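PDB 4BFC: 3-deoxy-d-manno-octulosonic-acid transferase from Acinetobacter baumannii, which probably transfers Kdo from CMP-Kdo to a lipid A precursor, the part crystallised here being its C-terminal CMP-Kdo-binding domain. Local coordinates for residues E60-Y65 with L72-V77; I97-S102 with H108-V113. One frame throughout, in Å; residues are numbered along the deposited sequence.

Contact 1 of 2, residues E60-Y65 with L72-V77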
ATOM      1  N   GLU A  60      14.268   8.742 -19.115  1.00 25.25           N
ATOM      2  CA  GLU A  60      15.551   8.513 -19.886  1.00 29.78           C
ATOM      3  C   GLU A  60      15.269   8.416 -21.377  1.00 29.25           C
ATOM      4  O   GLU A  60      16.011   9.035 -22.197  1.00 30.88           O
ATOM      5  CB  GLU A  60      16.198   7.195 -19.484  1.00 31.04           C
ATOM      6  CG  GLU A  60      17.148   7.197 -18.323  1.00 37.33           C
ATOM      7  CD  GLU A  60      17.667   5.789 -18.017  1.00 41.81           C
ATOM      8  OE1 GLU A  60      17.142   4.777 -18.572  1.00 50.71           O
ATOM      9  OE2 GLU A  60      18.573   5.697 -17.177  1.00 46.24           O
ATOM     10  N   ALA A  61      14.219   7.667 -21.731  1.00 25.99           N
ATOM     11  CA  ALA A  61      13.776   7.429 -23.117  1.00 26.45           C
ATOM     12  C   ALA A  61      13.273   8.746 -23.726  1.00 27.13           C
ATOM     13  O   ALA A  61      13.505   9.047 -24.937  1.00 27.69           O
ATOM     14  CB  ALA A  61      12.749   6.303 -23.224  1.00 22.10           C
ATOM     15  N   LEU A  62      12.629   9.567 -22.893  1.00 24.51           N
ATOM     16  CA  LEU A  62      12.010  10.790 -23.375  1.00 24.48           C
ATOM     17  C   LEU A  62      12.981  11.999 -23.426  1.00 24.76           C
ATOM     18  O   LEU A  62      12.728  12.914 -24.186  1.00 24.19           O
ATOM     19  CB  LEU A  62      10.818  11.148 -22.444  1.00 23.88           C
ATOM     20  CG  LEU A  62       9.799  12.208 -22.910  1.00 25.39           C
ATOM     21  CD1 LEU A  62       8.960  11.792 -24.104  1.00 27.65           C
ATOM     22  CD2 LEU A  62       8.883  12.478 -21.735  1.00 25.44           C
ATOM     23  N   ALA A  63      14.045  11.993 -22.629  1.00 25.10           N
ATOM     24  CA  ALA A  63      14.906  13.170 -22.441  1.00 25.09           C
ATOM     25  C   ALA A  63      15.456  13.728 -23.785  1.00 24.76           C
ATOM     26  O   ALA A  63      15.424  14.917 -23.942  1.00 25.34           O
ATOM     27  CB  ALA A  63      16.021  12.910 -21.462  1.00 28.01           C
ATOM     28  N   PRO A  64      15.874  12.867 -24.733  1.00 28.44           N
ATOM     29  CA  PRO A  64      16.346  13.464 -26.026  1.00 32.97           C
ATOM     30  C   PRO A  64      15.273  14.325 -26.672  1.00 30.46           C
ATOM     31  O   PRO A  64      15.590  15.380 -27.247  1.00 28.51           O
ATOM     32  CB  PRO A  64      16.576  12.248 -26.927  1.00 32.56           C
ATOM     33  CG  PRO A  64      16.648  11.084 -26.033  1.00 36.87           C
ATOM     34  CD  PRO A  64      15.861  11.399 -24.784  1.00 32.83           C
ATOM     35  N   TYR A  65      14.015  13.889 -26.624  1.00 25.64           N
ATOM     36  CA  TYR A  65      12.947  14.693 -27.177  1.00 25.59           C
ATOM     37  C   TYR A  65      12.620  15.949 -26.385  1.00 24.95           C
ATOM     38  O   TYR A  65      12.258  16.979 -26.993  1.00 25.22           O
ATOM     39  CB  TYR A  65      11.675  13.844 -27.354  1.00 23.69           C
ATOM     40  CG  TYR A  65      11.915  12.616 -28.219  1.00 23.00           C
ATOM     41  CD1 TYR A  65      11.849  12.724 -29.631  1.00 27.26           C
ATOM     42  CD2 TYR A  65      12.254  11.364 -27.657  1.00 27.42           C
ATOM     43  CE1 TYR A  65      12.070  11.618 -30.424  1.00 28.26           C
ATOM     44  CE2 TYR A  65      12.495  10.249 -28.469  1.00 27.91           C
ATOM     45  CZ  TYR A  65      12.377  10.403 -29.859  1.00 30.99           C
ATOM     46  OH  TYR A  65      12.567   9.319 -30.729  1.00 31.59           O
ATOM     47  N   LEU A  72       7.391  20.036 -25.806  1.00 22.94           N
ATOM     48  CA  LEU A  72       6.918  18.850 -25.012  1.00 22.06           C
ATOM     49  C   LEU A  72       7.118  19.202 -23.537  1.00 24.44           C
ATOM     50  O   LEU A  72       8.084  19.876 -23.178  1.00 22.04           O
ATOM     51  CB  LEU A  72       7.799  17.618 -25.317  1.00 24.54           C
ATOM     52  CG  LEU A  72       7.524  16.880 -26.616  1.00 25.38           C
ATOM     53  CD1 LEU A  72       8.635  15.882 -26.840  1.00 27.04           C
ATOM     54  CD2 LEU A  72       6.207  16.116 -26.485  1.00 26.65           C
ATOM     55  N   VAL A  73       6.291  18.641 -22.665  1.00 18.15           N
ATOM     56  CA  VAL A  73       6.592  18.721 -21.216  1.00 18.07           C
ATOM     57  C   VAL A  73       5.954  17.484 -20.667  1.00 15.49           C
ATOM     58  O   VAL A  73       4.864  17.084 -21.127  1.00 17.94           O
ATOM     59  CB  VAL A  73       5.945  19.946 -20.575  1.00 19.01           C
ATOM     60  CG1 VAL A  73       4.434  20.115 -20.886  1.00 20.72           C
ATOM     61  CG2 VAL A  73       6.281  19.987 -19.082  1.00 20.10           C
ATOM     62  N   CYS A  74       6.672  16.882 -19.734  1.00 16.88           N
ATOM     63  CA  CYS A  74       6.149  15.633 -19.061  1.00 16.92           C
ATOM     64  C   CYS A  74       5.725  15.948 -17.645  1.00 17.54           C
ATOM     65  O   CYS A  74       6.530  16.352 -16.844  1.00 19.65           O
ATOM     66  CB  CYS A  74       7.204  14.593 -19.072  1.00 19.04           C
ATOM     67  SG  CYS A  74       6.694  13.065 -18.314  1.00 21.62           S
ATOM     68  N   ILE A  75       4.465  15.662 -17.353  1.00 18.08           N
ATOM     69  CA  ILE A  75       3.962  15.702 -15.959  1.00 18.54           C
ATOM     70  C   ILE A  75       4.247  14.336 -15.309  1.00 19.02           C
ATOM     71  O   ILE A  75       3.884  13.290 -15.913  1.00 18.04           O
ATOM     72  CB  ILE A  75       2.459  16.057 -15.922  1.00 17.90           C
ATOM     73  CG1 ILE A  75       2.213  17.464 -16.522  1.00 20.99           C
ATOM     74  CG2 ILE A  75       1.947  15.921 -14.434  1.00 17.31           C
ATOM     75  CD1 ILE A  75       0.761  17.934 -16.495  1.00 20.47           C
ATOM     76  N   VAL A  76       4.830  14.304 -14.102  1.00 17.35           N
ATOM     77  CA  VAL A  76       5.152  13.020 -13.397  1.00 16.45           C
ATOM     78  C   VAL A  76       4.371  12.983 -12.070  1.00 16.83           C
ATOM     79  O   VAL A  76       4.476  13.924 -11.296  1.00 19.77           O
ATOM     80  CB  VAL A  76       6.679  12.908 -13.131  1.00 17.86           C
ATOM     81  CG1 VAL A  76       6.948  11.600 -12.430  1.00 20.24           C
ATOM     82  CG2 VAL A  76       7.415  12.916 -14.489  1.00 21.60           C
ATOM     83  N   VAL A  77       3.564  11.931 -11.878  1.00 16.48           N
ATOM     84  CA  VAL A  77       2.708  11.830 -10.683  1.00 18.32           C
ATOM     85  C   VAL A  77       3.056  10.503  -9.986  1.00 17.84           C
ATOM     86  O   VAL A  77       2.445   9.455 -10.265  1.00 19.62           O
ATOM     87  CB  VAL A  77       1.204  11.912 -11.032  1.00 18.04           C
ATOM     88  CG1 VAL A  77       0.391  12.136  -9.737  1.00 20.87           C
ATOM     89  CG2 VAL A  77       0.911  12.921 -12.158  1.00 22.31           C
TER
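A beta-alpha-beta crossover in a Rossmann-like domain brings helix 54-68 back over the sheet before the chain enters strand 72-78, and the contact of E60-Y65 with L72-V77 is the seam where that helix meets the strand it leads into. L62 and C74 face each other across it. A chi1 of -166° swings the branch of L62 toward the strand, and a chi2 of 67° puts CD2 foremost; this methyl lies 3.8 Å from CB of C74 and 4.1 Å from its SG, so it meets the flank of the cysteine. No hydrogen bond joins the two segments, and the cohesion is apolar, among residues that are buried except for the partly exposed Y65. Strand backbone polarity is met within the sheet instead, by pairing on both sides, with strands 43-50 and 113-115. Helix 185-197 borders the same layer, touching A61, Y65 and L72. One turn after L62, the Y65 ring leads away from the strand, leaving the base of its side chain to make the contact. There CD1 of L72 rests 3.7 Å from CB of Y65 and 3.8 Å from the carbonyl O of the same tyrosine.

Contact 2 of 2, residues I97-S102 with H108-V113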
ATOM      1  N   ILE A  97      15.036  20.269 -16.723  1.00 22.84           N
ATOM      2  CA  ILE A  97      14.510  21.401 -15.968  1.00 24.47           C
ATOM      3  C   ILE A  97      13.185  20.957 -15.333  1.00 23.64           C
ATOM      4  O   ILE A  97      12.224  20.658 -16.071  1.00 23.75           O
ATOM      5  CB  ILE A  97      14.339  22.657 -16.839  1.00 24.83           C
ATOM      6  CG1 ILE A  97      15.723  23.175 -17.310  1.00 30.36           C
ATOM      7  CG2 ILE A  97      13.533  23.731 -16.091  1.00 25.04           C
ATOM      8  CD1 ILE A  97      15.666  24.233 -18.396  1.00 34.89           C
ATOM      9  N   THR A  98      13.103  20.973 -13.996  1.00 21.70           N
ATOM     10  CA  THR A  98      11.968  20.368 -13.250  1.00 22.69           C
ATOM     11  C   THR A  98      11.384  21.351 -12.231  1.00 23.63           C
ATOM     12  O   THR A  98      12.151  21.933 -11.437  1.00 26.59           O
ATOM     13  CB  THR A  98      12.469  19.118 -12.508  1.00 24.12           C
ATOM     14  OG1 THR A  98      13.167  18.248 -13.415  1.00 24.61           O
ATOM     15  CG2 THR A  98      11.285  18.277 -11.805  1.00 20.81           C
ATOM     16  N   HIS A  99      10.091  21.609 -12.341  1.00 21.45           N
ATOM     17  CA  HIS A  99       9.323  22.444 -11.423  1.00 22.77           C
ATOM     18  C   HIS A  99       8.367  21.590 -10.656  1.00 24.82           C
ATOM     19  O   HIS A  99       7.990  20.452 -11.088  1.00 23.33           O
ATOM     20  CB  HIS A  99       8.660  23.574 -12.188  1.00 26.08           C
ATOM     21  CG  HIS A  99       9.670  24.447 -12.873  1.00 26.38           C
ATOM     22  ND1 HIS A  99      10.674  25.085 -12.196  1.00 31.70           N
ATOM     23  CD2 HIS A  99       9.903  24.665 -14.220  1.00 26.44           C
ATOM     24  CE1 HIS A  99      11.463  25.729 -13.104  1.00 25.66           C
ATOM     25  NE2 HIS A  99      10.993  25.463 -14.323  1.00 30.72           N
ATOM     26  N   ARG A 100       8.035  22.057  -9.454  1.00 20.67           N
ATOM     27  CA  ARG A 100       7.292  21.221  -8.455  1.00 21.06           C
ATOM     28  C   ARG A 100       5.997  21.832  -7.966  1.00 19.22           C
ATOM     29  O   ARG A 100       5.959  23.000  -7.524  1.00 20.94           O
ATOM     30  CB  ARG A 100       8.171  20.932  -7.217  1.00 20.03           C
ATOM     31  CG  ARG A 100       9.515  20.306  -7.490  1.00 21.99           C
ATOM     32  CD  ARG A 100      10.270  20.106  -6.201  1.00 23.56           C
ATOM     33  NE  ARG A 100       9.713  18.957  -5.500  1.00 23.71           N
ATOM     34  CZ  ARG A 100      10.406  18.169  -4.628  1.00 23.63           C
ATOM     35  NH1 ARG A 100      11.687  18.407  -4.313  1.00 25.83           N
ATOM     36  NH2 ARG A 100       9.812  17.075  -4.096  1.00 24.20           N
ATOM     37  N   ARG A 101       4.895  21.098  -8.059  1.00 17.75           N
ATOM     38  CA  ARG A 101       3.631  21.539  -7.543  1.00 19.61           C
ATOM     39  C   ARG A 101       3.781  21.864  -6.039  1.00 21.35           C
ATOM     40  O   ARG A 101       3.202  22.835  -5.572  1.00 24.23           O
ATOM     41  CB  ARG A 101       2.579  20.400  -7.731  1.00 19.67           C
ATOM     42  CG  ARG A 101       1.186  20.676  -7.215  1.00 20.59           C
ATOM     43  CD  ARG A 101       0.554  21.873  -7.928  1.00 19.61           C
ATOM     44  NE  ARG A 101      -0.877  21.840  -7.794  1.00 21.12           N
ATOM     45  CZ  ARG A 101      -1.672  22.777  -8.299  1.00 21.22           C
ATOM     46  NH1 ARG A 101      -1.120  23.824  -8.895  1.00 24.19           N
ATOM     47  NH2 ARG A 101      -2.984  22.660  -8.163  1.00 23.67           N
ATOM     48  N   SER A 102       4.557  21.062  -5.317  1.00 21.53           N
ATOM     49  CA  SER A 102       4.666  21.293  -3.848  1.00 23.43           C
ATOM     50  C   SER A 102       5.279  22.616  -3.464  1.00 26.27           C
ATOM     51  O   SER A 102       5.140  23.023  -2.287  1.00 26.33           O
ATOM     52  CB  SER A 102       5.478  20.199  -3.187  1.00 21.16           C
ATOM     53  OG  SER A 102       6.835  20.183  -3.532  1.00 21.62           O
ATOM     54  N   HIS A 108       6.696  26.388 -16.772  1.00 34.44           N
ATOM     55  CA  HIS A 108       7.289  27.578 -17.445  1.00 35.98           C
ATOM     56  C   HIS A 108       7.434  27.186 -18.910  1.00 34.29           C
ATOM     57  O   HIS A 108       7.487  25.984 -19.201  1.00 26.49           O
ATOM     58  CB  HIS A 108       8.673  28.007 -16.853  1.00 39.13           C
ATOM     59  CG  HIS A 108       8.747  28.127 -15.331  1.00 37.60           C
ATOM     60  ND1 HIS A 108       9.920  28.311 -14.678  1.00 43.31           N
ATOM     61  CD2 HIS A 108       7.768  28.070 -14.353  1.00 35.58           C
ATOM     62  CE1 HIS A 108       9.691  28.358 -13.337  1.00 38.49           C
ATOM     63  NE2 HIS A 108       8.379  28.220 -13.142  1.00 40.63           N
ATOM     64  N   ALA A 109       7.572  28.135 -19.860  1.00 31.43           N
ATOM     65  CA  ALA A 109       8.204  27.759 -21.130  1.00 29.15           C
ATOM     66  C   ALA A 109       9.439  26.823 -20.954  1.00 24.98           C
ATOM     67  O   ALA A 109       9.620  25.948 -21.783  1.00 28.02           O
ATOM     68  CB  ALA A 109       8.638  29.020 -21.926  1.00 25.97           C
ATOM     69  N   SER A 110      10.309  27.029 -19.951  1.00 27.14           N
ATOM     70  CA  SER A 110      11.524  26.271 -19.766  1.00 23.97           C
ATOM     71  C   SER A 110      11.361  24.878 -19.163  1.00 24.36           C
ATOM     72  O   SER A 110      12.309  24.104 -19.114  1.00 24.07           O
ATOM     73  CB  SER A 110      12.523  26.999 -18.838  1.00 29.01           C
ATOM     74  OG  SER A 110      11.843  27.608 -17.747  1.00 34.39           O
ATOM     75  N   THR A 111      10.182  24.650 -18.630  1.00 27.12           N
ATOM     76  CA  THR A 111       9.957  23.416 -17.885  1.00 27.15           C
ATOM     77  C   THR A 111       9.912  22.232 -18.800  1.00 25.24           C
ATOM     78  O   THR A 111       9.159  22.239 -19.807  1.00 27.23           O
ATOM     79  CB  THR A 111       8.598  23.460 -17.232  1.00 26.49           C
ATOM     80  OG1 THR A 111       8.540  24.586 -16.364  1.00 28.38           O
ATOM     81  CG2 THR A 111       8.367  22.124 -16.438  1.00 22.69           C
ATOM     82  N   GLN A 112      10.670  21.234 -18.426  1.00 22.26           N
ATOM     83  CA  GLN A 112      10.762  19.984 -19.208  1.00 23.50           C
ATOM     84  C   GLN A 112       9.959  18.923 -18.479  1.00 22.69           C
ATOM     85  O   GLN A 112       9.342  18.053 -19.109  1.00 21.55           O
ATOM     86  CB  GLN A 112      12.193  19.559 -19.354  1.00 28.53           C
ATOM     87  CG  GLN A 112      12.991  20.515 -20.262  1.00 26.58           C
ATOM     88  CD  GLN A 112      14.422  20.049 -20.536  1.00 29.93           C
ATOM     89  OE1 GLN A 112      15.274  19.954 -19.615  1.00 29.08           O
ATOM     90  NE2 GLN A 112      14.701  19.716 -21.799  1.00 28.52           N
ATOM     91  N   VAL A 113      10.048  18.943 -17.142  1.00 21.43           N
ATOM     92  CA  VAL A 113       9.270  17.951 -16.336  1.00 20.88           C
ATOM     93  C   VAL A 113       8.549  18.764 -15.258  1.00 20.71           C
ATOM     94  O   VAL A 113       9.162  19.604 -14.596  1.00 23.10           O
ATOM     95  CB  VAL A 113      10.187  16.915 -15.658  1.00 19.00           C
ATOM     96  CG1 VAL A 113       9.381  15.940 -14.731  1.00 19.97           C
ATOM     97  CG2 VAL A 113      10.976  16.120 -16.708  1.00 23.89           C
TER
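The imidazoles of H99 and H108 stack face to face, their centroids 3.6 Å apart and their planes inclined by 29°, although the two side chains approach from directions nearly at right angles. H108 CE1 lies over the H99 face, toward its rim. The type I turn closed by T111 N to H108 O leads the chain from H108 round to T111, so that T111 CB comes to the edge of the H99 ring, in its plane, while H108 covers a face. At the other end, I97 and Q112 cross obliquely. Extended beyond CG, the glutamine brings OE1 within 2.9 Å of I97 N, which meets a lone pair in the amide plane; its NE2 is held by L66 O and N67 OD1, fixing the rotation of the amide. I97 CG2 rests 3.3 Å from S110 O. Two amides share I97 O, Q112 N at 2.9 Å and V113 N at 3.0 Å. Beyond them, T98 and V113 lie side by side and point the same way, while T98 OG1 bonds to L96 O. H99 N then reaches V113 O at 3.2 Å. The bonds from V113 N to I97 O and from H99 N to V113 O bracket T98 in the pattern of a parallel bridge, which here joins strand 98-100, outermost in the chain's sheet, to the start of strand 113-115 in a Rossmann-like fold.

The two contacts illustrate how one parallel sheet is held by different chemistry in different directions. Contact 1 is buried and works perpendicular to the sheet, laying a helix on its face by apolar packing alone. Contact 2, partly buried near the sheet's margin, works within the sheet through backbone and glutamine bonds, with a histidine stack beside them. They meet directly: C74 N lies 3.0 Å from Q112 O, a probable hydrogen bond, and V113 CG1 packs on V76 CG2. Strand 72-78 is thus covered by its helix in contact 1 and flanked by the strand that contact 2 ties to the outermost one.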